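PDB 5XA5: alpha-catenin-like protein hmp-1 from Caenorhabditis elegans, which links cadherin-bound beta-catenin to actin filaments at cell junctions and is required for cell migration and shape changes that enclose and elongate the worm embryo. Local coordinates for residues T50-V62 with G100-R112. Residues are numbered along the deposited sequence; the frame is centred on the assembly and turned at random.
Sequences TTEGLVATLDAAV and GQVMIQTGRDFVR
Val55 fits as a knob into the hole formed by Ile104, Gly107, Arg108 and Val111, at the heart of an antiparallel helix pair in the helical-bundle fold of the vinculin/alpha-catenin family, here in the N-terminal part of the protein. Segments 51-62 and 100-112, parts of helices 51-74 and 83-112, run at 167° with their axes 9.4 Å apart at closest approach, and helix 117-165 packs against the second of them through Val102, Thr106 and Phe110.

The two methyls of Val55 divide the apolar work. CG1, anti to the backbone N (chi1 176°), meets Ile104 CG2 at 3.9 Å and also lies over one face of the Arg108 guanidinium, offset toward its rim; CG2 turns the other way to Val111 CG2 at 3.8 Å. One turn back, the CB atoms of Thr51 and Val111 approach to 3.8 Å as their side chains pass in opposite directions. Farther along, Leu58 CD2 reaches both Met103 CG (3.6 Å) and Ile104 CG1. A CB at Gly100 would clash with Val62 CG1, consistent with a glycine at this point of the interface.

Charged groups border this apolar seam. Glu52, bent at chi2, brings OE2 to Arg112 NE in a nearly straight salt-bridge hydrogen bond of 3.0 Å, met on the syn side and somewhat out of the carboxylate plane, while OE1 stays 4.1 Å from Arg108 NH1, near the edge of that guanidinium but too far for a direct ion pair. With an alanine in place of Glu52 the carboxylate is gone, and the extended Arg112 would probably be freer to swing, with Arg108 also losing a nearby negative charge. Arg108 CD lies over the centre of one face of the Arg112 guanidinium, whereas OE2 of Glu52 approaches NE almost within the guanidinium plane, the two flat groups being turned 44° apart.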
ATOM      1  N   THR A  50      34.579 -10.387  -0.698  1.00 36.21           N
ATOM      2  CA  THR A  50      35.450  -9.917   0.374  1.00 33.55           C
ATOM      3  C   THR A  50      34.664  -9.217   1.463  1.00 37.08           C
ATOM      4  O   THR A  50      33.498  -8.863   1.269  1.00 35.30           O
ATOM      5  CB  THR A  50      36.503  -8.940  -0.137  1.00 40.62           C
ATOM      6  OG1 THR A  50      35.858  -7.841  -0.793  1.00 41.67           O
ATOM      7  CG2 THR A  50      37.403  -9.630  -1.109  1.00 41.40           C
ATOM      8  N   THR A  51      35.314  -8.988   2.601  1.00 37.17           N
ATOM      9  CA  THR A  51      34.667  -8.250   3.677  1.00 44.81           C
ATOM     10  C   THR A  51      34.306  -6.849   3.204  1.00 45.58           C
ATOM     11  O   THR A  51      33.208  -6.371   3.472  1.00 42.74           O
ATOM     12  CB  THR A  51      35.551  -8.166   4.920  1.00 42.36           C
ATOM     13  OG1 THR A  51      36.835  -7.668   4.545  1.00 42.53           O
ATOM     14  CG2 THR A  51      35.711  -9.541   5.550  1.00 51.90           C
ATOM     15  N   GLU A  52      35.211  -6.191   2.484  1.00 46.66           N
ATOM     16  CA  GLU A  52      34.901  -4.858   1.975  1.00 42.14           C
ATOM     17  C   GLU A  52      33.771  -4.907   0.931  1.00 43.42           C
ATOM     18  O   GLU A  52      32.937  -3.999   0.869  1.00 41.14           O
ATOM     19  CB  GLU A  52      36.158  -4.196   1.401  1.00 60.63           C
ATOM     20  CG  GLU A  52      37.240  -3.915   2.454  1.00 75.54           C
ATOM     21  CD  GLU A  52      36.755  -3.025   3.593  1.00 91.15           C
ATOM     22  OE1 GLU A  52      36.015  -2.053   3.326  1.00 98.75           O
ATOM     23  OE2 GLU A  52      37.109  -3.303   4.760  1.00 94.59           O
ATOM     24  N   GLY A  53      33.734  -5.972   0.136  1.00 41.14           N
ATOM     25  CA  GLY A  53      32.655  -6.195  -0.811  1.00 37.59           C
ATOM     26  C   GLY A  53      31.289  -6.362  -0.156  1.00 36.13           C
ATOM     27  O   GLY A  53      30.267  -5.951  -0.722  1.00 38.57           O
ATOM     28  N   LEU A  54      31.250  -6.976   1.025  1.00 30.89           N
ATOM     29  CA  LEU A  54      29.983  -7.121   1.755  1.00 30.08           C
ATOM     30  C   LEU A  54      29.400  -5.757   2.087  1.00 32.80           C
ATOM     31  O   LEU A  54      28.194  -5.539   1.970  1.00 34.82           O
ATOM     32  CB  LEU A  54      30.169  -7.918   3.046  1.00 34.63           C
ATOM     33  CG  LEU A  54      30.430  -9.417   2.955  1.00 36.91           C
ATOM     34  CD1 LEU A  54      30.787 -10.006   4.319  1.00 38.93           C
ATOM     35  CD2 LEU A  54      29.211 -10.106   2.379  1.00 34.91           C
ATOM     36  N   VAL A  55      30.256  -4.844   2.522  1.00 35.20           N
ATOM     37  CA  VAL A  55      29.819  -3.500   2.862  1.00 36.70           C
ATOM     38  C   VAL A  55      29.415  -2.754   1.591  1.00 39.34           C
ATOM     39  O   VAL A  55      28.417  -2.029   1.579  1.00 38.64           O
ATOM     40  CB  VAL A  55      30.925  -2.728   3.610  1.00 38.91           C
ATOM     41  CG1 VAL A  55      30.499  -1.292   3.888  1.00 43.47           C
ATOM     42  CG2 VAL A  55      31.303  -3.447   4.903  1.00 43.80           C
ATOM     43  N   ALA A  56      30.183  -2.937   0.517  1.00 39.89           N
ATOM     44  CA  ALA A  56      29.879  -2.277  -0.754  1.00 38.51           C
ATOM     45  C   ALA A  56      28.501  -2.678  -1.266  1.00 44.85           C
ATOM     46  O   ALA A  56      27.718  -1.831  -1.708  1.00 39.65           O
ATOM     47  CB  ALA A  56      30.950  -2.594  -1.798  1.00 42.14           C
ATOM     48  N   THR A  57      28.208  -3.972  -1.214  1.00 36.87           N
ATOM     49  CA  THR A  57      26.902  -4.461  -1.636  1.00 36.97           C
ATOM     50  C   THR A  57      25.797  -3.848  -0.794  1.00 38.60           C
ATOM     51  O   THR A  57      24.778  -3.406  -1.324  1.00 37.43           O
ATOM     52  CB  THR A  57      26.820  -5.985  -1.545  1.00 39.89           C
ATOM     53  OG1 THR A  57      27.808  -6.568  -2.405  1.00 44.24           O
ATOM     54  CG2 THR A  57      25.433  -6.476  -1.937  1.00 48.37           C
ATOM     55  N   LEU A  58      26.003  -3.828   0.517  1.00 37.37           N
ATOM     56  CA  LEU A  58      25.035  -3.240   1.438  1.00 35.75           C
ATOM     57  C   LEU A  58      24.798  -1.772   1.091  1.00 42.05           C
ATOM     58  O   LEU A  58      23.658  -1.313   1.008  1.00 36.48           O
ATOM     59  CB  LEU A  58      25.522  -3.375   2.880  1.00 46.34           C
ATOM     60  CG  LEU A  58      24.757  -2.586   3.942  1.00 48.58           C
ATOM     61  CD1 LEU A  58      23.355  -3.135   4.097  1.00 41.74           C
ATOM     62  CD2 LEU A  58      25.519  -2.588   5.269  1.00 51.93           C
ATOM     63  N   ASP A  59      25.887  -1.048   0.858  1.00 39.59           N
ATOM     64  CA  ASP A  59      25.814   0.369   0.517  1.00 41.41           C
ATOM     65  C   ASP A  59      24.989   0.587  -0.751  1.00 34.02           C
ATOM     66  O   ASP A  59      24.114   1.455  -0.793  1.00 40.41           O
ATOM     67  CB  ASP A  59      27.232   0.938   0.356  1.00 42.22           C
ATOM     68  CG  ASP A  59      27.240   2.426   0.088  1.00 45.40           C
ATOM     69  OD1 ASP A  59      26.318   3.127   0.547  1.00 55.63           O
ATOM     70  OD2 ASP A  59      28.189   2.905  -0.563  1.00 60.43           O
ATOM     71  N   ALA A  60      25.242  -0.225  -1.774  1.00 43.58           N
ATOM     72  CA  ALA A  60      24.525  -0.116  -3.044  1.00 37.11           C
ATOM     73  C   ALA A  60      23.058  -0.477  -2.892  1.00 33.84           C
ATOM     74  O   ALA A  60      22.197   0.094  -3.563  1.00 40.28           O
ATOM     75  CB  ALA A  60      25.158  -1.001  -4.089  1.00 46.74           C
ATOM     76  N   ALA A  61      22.782  -1.439  -2.022  1.00 32.28           N
ATOM     77  CA  ALA A  61      21.406  -1.888  -1.803  1.00 33.13           C
ATOM     78  C   ALA A  61      20.606  -0.828  -1.058  1.00 37.32           C
ATOM     79  O   ALA A  61      19.427  -0.620  -1.358  1.00 38.69           O
ATOM     80  CB  ALA A  61      21.371  -3.211  -1.042  1.00 33.90           C
ATOM     81  N   VAL A  62      21.229  -0.176  -0.081  1.00 35.22           N
ATOM     82  CA  VAL A  62      20.590   0.953   0.593  1.00 33.78           C
ATOM     83  C   VAL A  62      20.271   2.036  -0.425  1.00 38.47           C
ATOM     84  O   VAL A  62      19.145   2.539  -0.486  1.00 39.64           O
ATOM     85  CB  VAL A  62      21.476   1.540   1.713  1.00 39.61           C
ATOM     86  CG1 VAL A  62      20.859   2.819   2.262  1.00 41.58           C
ATOM     87  CG2 VAL A  62      21.657   0.536   2.831  1.00 37.21           C
ATOM     88  N   GLY A 100      20.338   3.118   7.660  1.00 41.30           N
ATOM     89  CA  GLY A 100      21.183   2.535   6.637  1.00 43.68           C
ATOM     90  C   GLY A 100      22.614   2.999   6.817  1.00 38.27           C
ATOM     91  O   GLY A 100      23.559   2.215   6.694  1.00 41.14           O
ATOM     92  N   GLN A 101      22.775   4.284   7.113  1.00 39.91           N
ATOM     93  CA  GLN A 101      24.109   4.831   7.355  1.00 41.48           C
ATOM     94  C   GLN A 101      24.770   4.186   8.568  1.00 42.39           C
ATOM     95  O   GLN A 101      25.942   3.822   8.510  1.00 43.05           O
ATOM     96  CB  GLN A 101      24.051   6.350   7.537  1.00 54.95           C
ATOM     97  CG  GLN A 101      23.780   7.122   6.253  1.00 68.36           C
ATOM     98  CD  GLN A 101      24.705   6.713   5.120  1.00 83.97           C
ATOM     99  OE1 GLN A 101      25.839   7.188   5.028  1.00 89.23           O
ATOM    100  NE2 GLN A 101      24.224   5.830   4.248  1.00 87.36           N
ATOM    101  N   VAL A 102      24.024   4.056   9.663  1.00 43.31           N
ATOM    102  CA  VAL A 102      24.546   3.398  10.860  1.00 46.57           C
ATOM    103  C   VAL A 102      24.917   1.944  10.576  1.00 48.44           C
ATOM    104  O   VAL A 102      25.935   1.451  11.065  1.00 44.67           O
ATOM    105  CB  VAL A 102      23.539   3.445  12.030  1.00 48.92           C
ATOM    106  CG1 VAL A 102      24.043   2.607  13.204  1.00 50.07           C
ATOM    107  CG2 VAL A 102      23.298   4.881  12.466  1.00 46.36           C
ATOM    108  N   MET A 103      24.106   1.258   9.776  1.00 44.48           N
ATOM    109  CA  MET A 103      24.404  -0.127   9.424  1.00 39.61           C
ATOM    110  C   MET A 103      25.706  -0.233   8.627  1.00 40.69           C
ATOM    111  O   MET A 103      26.514  -1.137   8.860  1.00 41.16           O
ATOM    112  CB  MET A 103      23.251  -0.744   8.627  1.00 37.43           C
ATOM    113  CG  MET A 103      23.484  -2.174   8.183  1.00 44.54           C
ATOM    114  SD  MET A 103      23.400  -3.350   9.535  1.00 41.47           S
ATOM    115  CE  MET A 103      25.126  -3.749   9.786  1.00 42.84           C
ATOM    116  N   ILE A 104      25.910   0.687   7.690  1.00 40.58           N
ATOM    117  CA  ILE A 104      27.116   0.669   6.864  1.00 42.79           C
ATOM    118  C   ILE A 104      28.358   0.929   7.715  1.00 46.58           C
ATOM    119  O   ILE A 104      29.403   0.302   7.512  1.00 46.72           O
ATOM    120  CB  ILE A 104      27.031   1.698   5.715  1.00 44.60           C
ATOM    121  CG1 ILE A 104      25.966   1.259   4.706  1.00 47.16           C
ATOM    122  CG2 ILE A 104      28.383   1.846   5.014  1.00 48.50           C
ATOM    123  CD1 ILE A 104      25.628   2.304   3.661  1.00 56.22           C
ATOM    124  N   GLN A 105      28.239   1.831   8.685  1.00 42.68           N
ATOM    125  CA  GLN A 105      29.358   2.121   9.581  1.00 43.55           C
ATOM    126  C   GLN A 105      29.671   0.977  10.543  1.00 47.43           C
ATOM    127  O   GLN A 105      30.818   0.526  10.625  1.00 45.00           O
ATOM    128  CB  GLN A 105      29.086   3.396  10.380  1.00 53.62           C
ATOM    129  CG  GLN A 105      29.660   4.661   9.759  1.00 76.56           C
ATOM    130  CD  GLN A 105      31.175   4.613   9.621  1.00 88.40           C
ATOM    131  OE1 GLN A 105      31.866   3.964  10.410  1.00 89.60           O
ATOM    132  NE2 GLN A 105      31.698   5.302   8.612  1.00 95.30           N
ATOM    133  N   THR A 106      28.663   0.508  11.277  1.00 46.18           N
ATOM    134  CA  THR A 106      28.895  -0.542  12.266  1.00 41.28           C
ATOM    135  C   THR A 106      29.206  -1.845  11.563  1.00 41.80           C
ATOM    136  O   THR A 106      29.953  -2.678  12.073  1.00 45.78           O
ATOM    137  CB  THR A 106      27.693  -0.766  13.189  1.00 43.18           C
ATOM    138  OG1 THR A 106      26.531  -1.050  12.403  1.00 43.45           O
ATOM    139  CG2 THR A 106      27.439   0.471  14.038  1.00 47.01           C
ATOM    140  N   GLY A 107      28.598  -2.033  10.395  1.00 39.15           N
ATOM    141  CA  GLY A 107      28.875  -3.207   9.595  1.00 34.78           C
ATOM    142  C   GLY A 107      30.331  -3.231   9.179  1.00 43.22           C
ATOM    143  O   GLY A 107      30.984  -4.273   9.225  1.00 41.33           O
ATOM    144  N   ARG A 108      30.840  -2.069   8.784  1.00 42.06           N
ATOM    145  CA  ARG A 108      32.234  -1.965   8.378  1.00 40.48           C
ATOM    146  C   ARG A 108      33.150  -2.243   9.563  1.00 46.97           C
ATOM    147  O   ARG A 108      34.153  -2.939   9.427  1.00 51.67           O
ATOM    148  CB  ARG A 108      32.535  -0.585   7.790  1.00 47.62           C
ATOM    149  CG  ARG A 108      33.851  -0.521   7.009  1.00 56.78           C
ATOM    150  CD  ARG A 108      34.301   0.916   6.802  1.00 74.38           C
ATOM    151  NE  ARG A 108      33.224   1.756   6.282  1.00 93.59           N
ATOM    152  CZ  ARG A 108      32.877   1.825   5.002  1.00101.16           C
ATOM    153  NH1 ARG A 108      33.521   1.100   4.098  1.00107.03           N
ATOM    154  NH2 ARG A 108      31.882   2.618   4.625  1.00 97.52           N
ATOM    155  N   ASP A 109      32.790  -1.696  10.721  1.00 46.77           N
ATOM    156  CA  ASP A 109      33.535  -1.937  11.956  1.00 45.31           C
ATOM    157  C   ASP A 109      33.604  -3.426  12.258  1.00 46.46           C
ATOM    158  O   ASP A 109      34.642  -3.947  12.665  1.00 46.12           O
ATOM    159  CB  ASP A 109      32.892  -1.198  13.133  1.00 47.22           C
ATOM    160  CG  ASP A 109      32.904   0.307  12.954  1.00 53.16           C
ATOM    161  OD1 ASP A 109      33.774   0.815  12.215  1.00 55.07           O
ATOM    162  OD2 ASP A 109      32.042   0.979  13.558  1.00 57.90           O
ATOM    163  N   PHE A 110      32.490  -4.116  12.043  1.00 42.59           N
ATOM    164  CA  PHE A 110      32.435  -5.536  12.329  1.00 41.76           C
ATOM    165  C   PHE A 110      33.300  -6.356  11.381  1.00 45.02           C
ATOM    166  O   PHE A 110      34.112  -7.149  11.833  1.00 42.33           O
ATOM    167  CB  PHE A 110      30.990  -6.032  12.281  1.00 38.53           C
ATOM    168  CG  PHE A 110      30.860  -7.509  12.028  1.00 43.35           C
ATOM    169  CD1 PHE A 110      31.396  -8.435  12.912  1.00 42.64           C
ATOM    170  CD2 PHE A 110      30.176  -7.968  10.913  1.00 38.10           C
ATOM    171  CE1 PHE A 110      31.266  -9.796  12.670  1.00 45.26           C
ATOM    172  CE2 PHE A 110      30.035  -9.315  10.671  1.00 42.74           C
ATOM    173  CZ  PHE A 110      30.590 -10.236  11.546  1.00 36.79           C
ATOM    174  N   VAL A 111      33.132  -6.175  10.075  1.00 42.92           N
ATOM    175  CA  VAL A 111      33.831  -7.030   9.117  1.00 40.83           C
ATOM    176  C   VAL A 111      35.337  -6.815   9.183  1.00 42.42           C
ATOM    177  O   VAL A 111      36.117  -7.670   8.765  1.00 49.57           O
ATOM    178  CB  VAL A 111      33.354  -6.786   7.670  1.00 35.74           C
ATOM    179  CG1 VAL A 111      31.878  -7.155   7.524  1.00 45.42           C
ATOM    180  CG2 VAL A 111      33.594  -5.343   7.262  1.00 46.60           C
ATOM    181  N   ARG A 112      35.743  -5.671   9.717  1.00 41.45           N
ATOM    182  CA  ARG A 112      37.162  -5.352   9.827  1.00 41.01           C
ATOM    183  C   ARG A 112      37.768  -5.907  11.112  1.00 56.46           C
ATOM    184  O   ARG A 112      38.990  -5.959  11.260  1.00 57.08           O
ATOM    185  CB  ARG A 112      37.371  -3.841   9.750  1.00 46.64           C
ATOM    186  CG  ARG A 112      37.331  -3.295   8.327  1.00 48.67           C
ATOM    187  CD  ARG A 112      37.480  -1.785   8.301  1.00 55.42           C
ATOM    188  NE  ARG A 112      37.581  -1.274   6.938  1.00 57.61           N
ATOM    189  CZ  ARG A 112      37.759   0.006   6.629  1.00 74.27           C
ATOM    190  NH1 ARG A 112      37.866   0.914   7.591  1.00 79.94           N
ATOM    191  NH2 ARG A 112      37.846   0.379   5.359  1.00 76.64           N
TER